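PDB 3I8B: xylulose kinase from Bifidobacterium adolescentis ATCC 15703, which probably catalyses the ATP-dependent phosphorylation of D-xylulose to D-xylulose 5-phosphate, as a member of the FGGY family of carbohydrate kinases. Local coordinates for residues A[33-38]-A[53-58]; A[449-454]-A[487-492]. All blocks are in the same frame, centred on the assembly; numbering follows the deposited sequence.

Contact 1 (A[33-38]-A[53-58])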
loop_
_atom_site.group_PDB
_atom_site.type_symbol
_atom_site.label_atom_id
_atom_site.label_comp_id
_atom_site.label_asym_id
_atom_site.label_seq_id
_atom_site.Cartn_x
_atom_site.Cartn_y
_atom_site.Cartn_z
ATOM N N GLY A 33 -11.526 -4.674 -18.928
ATOM C CA GLY A 33 -10.518 -5.457 -19.624
ATOM C C GLY A 33 -9.327 -5.698 -18.712
ATOM O O GLY A 33 -9.082 -4.928 -17.778
ATOM N N GLN A 34 -8.582 -6.766 -18.976
ATOM C CA GLN A 34 -7.532 -7.191 -18.057
ATOM C C GLN A 34 -6.488 -8.015 -18.808
ATOM O O GLN A 34 -6.822 -8.749 -19.748
ATOM C CB GLN A 34 -8.151 -8.009 -16.907
ATOM C CG GLN A 34 -7.140 -8.654 -15.948
ATOM C CD GLN A 34 -7.805 -9.429 -14.813
ATOM O OE1 GLN A 34 -7.229 -10.373 -14.270
ATOM N NE2 GLN A 34 -9.013 -9.024 -14.446
ATOM N N ALA A 35 -5.228 -7.880 -18.403
ATOM C CA ALA A 35 -4.140 -8.650 -18.995
ATOM C C ALA A 35 -3.094 -8.957 -17.935
ATOM O O ALA A 35 -2.973 -8.221 -16.958
ATOM C CB ALA A 35 -3.515 -7.893 -20.148
ATOM N N LYS A 36 -2.338 -10.034 -18.141
ATOM C CA LYS A 36 -1.395 -10.540 -17.144
ATOM C C LYS A 36 -0.018 -9.913 -17.238
ATOM O O LYS A 36 0.464 -9.619 -18.328
ATOM C CB LYS A 36 -1.226 -12.060 -17.295
ATOM C CG LYS A 36 -2.450 -12.875 -16.959
ATOM C CD LYS A 36 -2.590 -13.068 -15.458
ATOM C CE LYS A 36 -3.520 -14.235 -15.146
ATOM N NZ LYS A 36 -3.457 -14.606 -13.707
ATOM N N HIS A 37 0.616 -9.738 -16.081
ATOM C CA HIS A 37 2.040 -9.421 -15.997
ATOM C C HIS A 37 2.821 -10.709 -15.758
ATOM O O HIS A 37 2.286 -11.653 -15.181
ATOM C CB HIS A 37 2.316 -8.459 -14.833
ATOM C CG HIS A 37 1.763 -7.086 -15.030
ATOM N ND1 HIS A 37 1.480 -6.235 -13.981
ATOM C CD2 HIS A 37 1.427 -6.409 -16.160
ATOM C CE1 HIS A 37 1.002 -5.098 -14.454
ATOM N NE2 HIS A 37 0.969 -5.179 -15.777
ATOM N N PRO A 38 4.094 -10.748 -16.186
ATOM C CA PRO A 38 4.969 -11.881 -15.843
ATOM C C PRO A 38 5.121 -12.015 -14.327
ATOM O O PRO A 38 4.987 -11.032 -13.602
ATOM C CB PRO A 38 6.322 -11.489 -16.459
ATOM C CG PRO A 38 6.003 -10.391 -17.461
ATOM C CD PRO A 38 4.802 -9.689 -16.931
ATOM N N GLN A 53 -1.987 -1.997 -22.748
ATOM C CA GLN A 53 -2.506 -1.902 -24.093
ATOM C C GLN A 53 -3.521 -3.006 -24.372
ATOM O O GLN A 53 -4.572 -2.737 -24.926
ATOM C CB GLN A 53 -1.370 -2.000 -25.099
ATOM C CG GLN A 53 -0.780 -0.666 -25.510
ATOM C CD GLN A 53 -0.607 -0.579 -27.020
ATOM O OE1 GLN A 53 -0.148 -1.531 -27.677
ATOM N NE2 GLN A 53 -0.986 0.557 -27.581
ATOM N N GLU A 54 -3.190 -4.235 -23.973
ATOM C CA GLU A 54 -4.052 -5.388 -24.214
ATOM C C GLU A 54 -5.313 -5.288 -23.362
ATOM O O GLU A 54 -6.412 -5.608 -23.814
ATOM C CB GLU A 54 -3.295 -6.694 -23.919
ATOM C CG GLU A 54 -4.155 -7.963 -23.985
ATOM C CD GLU A 54 -3.495 -9.164 -23.311
ATOM O OE1 GLU A 54 -2.235 -9.245 -23.323
ATOM O OE2 GLU A 54 -4.240 -10.026 -22.777
ATOM N N ALA A 55 -5.146 -4.814 -22.131
ATOM C CA ALA A 55 -6.260 -4.606 -21.212
ATOM C C ALA A 55 -7.215 -3.550 -21.736
ATOM O O ALA A 55 -8.439 -3.738 -21.696
ATOM C CB ALA A 55 -5.744 -4.199 -19.829
ATOM N N ALA A 56 -6.661 -2.429 -22.204
ATOM C CA ALA A 56 -7.480 -1.332 -22.740
ATOM C C ALA A 56 -8.250 -1.736 -24.009
ATOM O O ALA A 56 -9.403 -1.343 -24.206
ATOM C CB ALA A 56 -6.611 -0.102 -23.018
ATOM N N GLU A 57 -7.595 -2.504 -24.876
ATOM C CA GLU A 57 -8.232 -3.033 -26.075
ATOM C C GLU A 57 -9.397 -3.951 -25.708
ATOM O O GLU A 57 -10.466 -3.877 -26.308
ATOM C CB GLU A 57 -7.208 -3.784 -26.938
ATOM C CG GLU A 57 -6.348 -2.869 -27.798
ATOM C CD GLU A 57 -7.191 -2.042 -28.768
ATOM O OE1 GLU A 57 -7.713 -2.606 -29.758
ATOM O OE2 GLU A 57 -7.334 -0.825 -28.545
ATOM N N GLN A 58 -9.180 -4.823 -24.728
ATOM C CA GLN A 58 -10.230 -5.718 -24.260
ATOM C C GLN A 58 -11.405 -4.930 -23.686
ATOM O O GLN A 58 -12.555 -5.366 -23.769
ATOM C CB GLN A 58 -9.698 -6.717 -23.218
ATOM C CG GLN A 58 -10.747 -7.766 -22.839
ATOM C CD GLN A 58 -10.234 -8.829 -21.894
ATOM O OE1 GLN A 58 -10.207 -10.013 -22.233
ATOM N NE2 GLN A 58 -9.837 -8.420 -20.702
HETATM O O HOH W 1 -6.696 -9.895 -21.950
HETATM O O HOH W 2 -3.049 -11.708 -20.161
HETATM O O HOH W 3 -0.229 -9.964 -20.746
#
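Glu54 and Gln58 both carry CG anti to the backbone N (chi1 173° and -173°) and continue as extended chains, which send their ends from helix 53-58 to strand 33-36. The Glu54 carboxylate comes to rest against the methyl of Ala35, with CD 3.4 Å and OE2 3.5 Å from Ala35 CB. Two waters tie the same group to the strand: one donates to both Glu54 OE2 and Gln34 O, 2.5 Å from the latter, while another accepts from Lys36 N and gives OE2 a weak bond. Strand 29-36 is an outermost strand of the five-stranded sheet, order 3-2-1-4-5, of the actin-like ATPase fold, and helix 46-58 packs against it nearly antiparallel; the axes of segments 33-36 and 53-58 approach to 5.7 Å at 154°. Small residues permit this approach. Gly33 CA makes a C-H...O contact with Ala55 O at 3.4 Å, where a beta carbon would collide with that oxygen; Ala35 CB meets Ala55 CB at 4.3 Å. Gln58 CB and CG lie against Gly33 CA. Gln58 NE2 stands 2.7 Å from Gln34 N, two donors facing each other without a bond, so the amide's modelled orientation is doubtful.

Contact 2 (A[449-454]-A[487-492]); sequences GMDVTR and DGVETG
Arg454 O takes two backbone N-H groups at once, Asp487 N at 2.7 Å and, weakly, Gly488 N at 3.3 Å; this is a classic beta bulge, in which Asp487 and Gly488 both face Arg454. It lies where strand 486-490, an outermost strand, joins strand 452-455 antiparallel in the seven-stranded sheet of the actin-like C-terminal half. Beyond it the pairing is regular: Arg454 N bonds to Gly488 O, and Val452 and Glu490 exchange both their N-H...O bonds. On the face shared by Val452, Arg454 and Glu490, the arginine bends at chi3 (-60°), placing NE 2.8 Å from Glu490 OE2 in a salt bridge, the guanidinium and carboxylate planes 36° apart; the position of OE2 is less certain. Gly488 N lies over one guanidinium face, 4.0 Å above its plane, and a beta carbon on Gly488 would run into NH2. A water accepts from Arg454 NH1 and bonds weakly to Asp487 OD2. An alanine at Arg454 would probably leave the Glu490 carboxylate without its cationic mate on strand 452-455 and open a gap over Gly488. Arg441 of helix 438-448 brings a like charge near NH1 and also touches Glu490. Toward the loop end, Asp451 and Thr491 lie side by side, Asp451 OD1 3.5 Å from Thr491 CG2.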
loop_
_atom_site.group_PDB
_atom_site.type_symbol
_atom_site.label_atom_id
_atom_site.label_comp_id
_atom_site.label_asym_id
_atom_site.label_seq_id
_atom_site.Cartn_x
_atom_site.Cartn_y
_atom_site.Cartn_z
ATOM N N GLY A 449 -14.339 -4.982 18.591
ATOM C CA GLY A 449 -14.986 -4.051 19.500
ATOM C C GLY A 449 -15.992 -3.113 18.861
ATOM O O GLY A 449 -16.368 -2.121 19.477
HETATM N N MSE A 450 -16.418 -3.433 17.640
HETATM C CA MSE A 450 -17.362 -2.614 16.867
HETATM C C MSE A 450 -18.051 -3.454 15.809
HETATM O O MSE A 450 -17.649 -4.576 15.538
HETATM C CB MSE A 450 -16.635 -1.515 16.091
HETATM C CG MSE A 450 -16.096 -0.382 16.886
HETATM SE SE MSE A 450 -15.323 0.950 15.659
HETATM C CE MSE A 450 -15.083 2.356 16.993
ATOM N N ASP A 451 -19.059 -2.862 15.176
ATOM C CA ASP A 451 -19.623 -3.374 13.939
ATOM C C ASP A 451 -18.517 -3.554 12.906
ATOM O O ASP A 451 -17.572 -2.768 12.851
ATOM C CB ASP A 451 -20.650 -2.383 13.388
ATOM C CG ASP A 451 -21.956 -2.401 14.155
ATOM O OD1 ASP A 451 -22.031 -3.067 15.212
ATOM O OD2 ASP A 451 -22.916 -1.754 13.686
ATOM N N VAL A 452 -18.645 -4.588 12.087
ATOM C CA VAL A 452 -17.702 -4.826 11.011
ATOM C C VAL A 452 -18.461 -4.900 9.706
ATOM O O VAL A 452 -19.216 -5.851 9.463
ATOM C CB VAL A 452 -16.905 -6.131 11.215
ATOM C CG1 VAL A 452 -15.874 -6.309 10.095
ATOM C CG2 VAL A 452 -16.221 -6.109 12.560
ATOM N N THR A 453 -18.276 -3.873 8.881
ATOM C CA THR A 453 -18.897 -3.811 7.573
ATOM C C THR A 453 -18.140 -4.647 6.545
ATOM O O THR A 453 -16.905 -4.600 6.468
ATOM C CB THR A 453 -18.993 -2.348 7.080
ATOM O OG1 THR A 453 -19.902 -1.620 7.916
ATOM C CG2 THR A 453 -19.465 -2.296 5.644
ATOM N N ARG A 454 -18.887 -5.415 5.752
ATOM C CA ARG A 454 -18.297 -6.208 4.676
ATOM C C ARG A 454 -18.737 -5.680 3.312
ATOM O O ARG A 454 -19.822 -6.020 2.828
ATOM C CB ARG A 454 -18.669 -7.688 4.808
ATOM C CG ARG A 454 -17.925 -8.426 5.906
ATOM C CD ARG A 454 -18.222 -9.908 5.870
ATOM N NE ARG A 454 -19.646 -10.166 6.042
ATOM C CZ ARG A 454 -20.450 -10.583 5.069
ATOM N NH1 ARG A 454 -19.967 -10.811 3.853
ATOM N NH2 ARG A 454 -21.740 -10.783 5.315
ATOM N N ASP A 487 -22.068 -6.217 1.299
ATOM C CA ASP A 487 -22.535 -7.599 1.463
ATOM C C ASP A 487 -23.261 -7.798 2.787
ATOM O O ASP A 487 -24.241 -8.537 2.860
ATOM C CB ASP A 487 -21.368 -8.588 1.381
ATOM C CG ASP A 487 -21.155 -9.132 -0.017
ATOM O OD1 ASP A 487 -22.138 -9.203 -0.783
ATOM O OD2 ASP A 487 -20.005 -9.507 -0.342
ATOM N N GLY A 488 -22.771 -7.151 3.839
ATOM C CA GLY A 488 -23.366 -7.297 5.152
ATOM C C GLY A 488 -22.620 -6.548 6.238
ATOM O O GLY A 488 -21.507 -6.064 6.020
ATOM N N VAL A 489 -23.255 -6.432 7.403
ATOM C CA VAL A 489 -22.641 -5.825 8.577
ATOM C C VAL A 489 -22.684 -6.833 9.733
ATOM O O VAL A 489 -23.760 -7.311 10.108
ATOM C CB VAL A 489 -23.375 -4.533 9.006
ATOM C CG1 VAL A 489 -22.674 -3.900 10.201
ATOM C CG2 VAL A 489 -23.473 -3.537 7.841
ATOM N N GLU A 490 -21.519 -7.175 10.280
ATOM C CA GLU A 490 -21.459 -8.096 11.417
ATOM C C GLU A 490 -21.526 -7.343 12.738
ATOM O O GLU A 490 -20.752 -6.409 12.991
ATOM C CB GLU A 490 -20.191 -8.958 11.377
ATOM C CG GLU A 490 -19.880 -9.567 10.022
ATOM C CD GLU A 490 -20.812 -10.701 9.637
ATOM O OE1 GLU A 490 -21.502 -11.255 10.521
ATOM O OE2 GLU A 490 -20.843 -11.051 8.441
ATOM N N THR A 491 -22.455 -7.747 13.589
ATOM C CA THR A 491 -22.589 -7.125 14.890
ATOM C C THR A 491 -22.418 -8.188 15.955
ATOM O O THR A 491 -22.727 -9.355 15.729
ATOM C CB THR A 491 -23.958 -6.442 15.060
ATOM O OG1 THR A 491 -24.987 -7.438 15.081
ATOM C CG2 THR A 491 -24.213 -5.469 13.907
ATOM N N GLY A 492 -21.921 -7.784 17.115
ATOM C CA GLY A 492 -21.720 -8.715 18.201
ATOM C C GLY A 492 -21.299 -7.961 19.436
ATOM O O GLY A 492 -20.520 -7.014 19.353
HETATM O O HOH W 4 -21.545 -4.815 17.437
HETATM O O HOH W 5 -17.621 -10.031 2.132
#

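Overall arrangement
The two contacts share no strand or helix; their centres are about 35 Å apart and their nearest atoms about 18 Å. Contact 1 closes before contact 2 opens. Contact 1 belongs to the FGGY N-terminal domain and packs a helix on an outermost strand of the five-stranded sheet; contact 2 adds an outermost strand to the seven-stranded sheet of the C-terminal half. The pair thus samples both actin-like halves of the kinase, between which enzymes of this family hold their substrates. Contact 1 is the nearer to a probable functional site: the Gln34 side chain is about 8 Å from that of Asp11, predicted to be important for activity. Contact 2 lies away from the known and predicted sites.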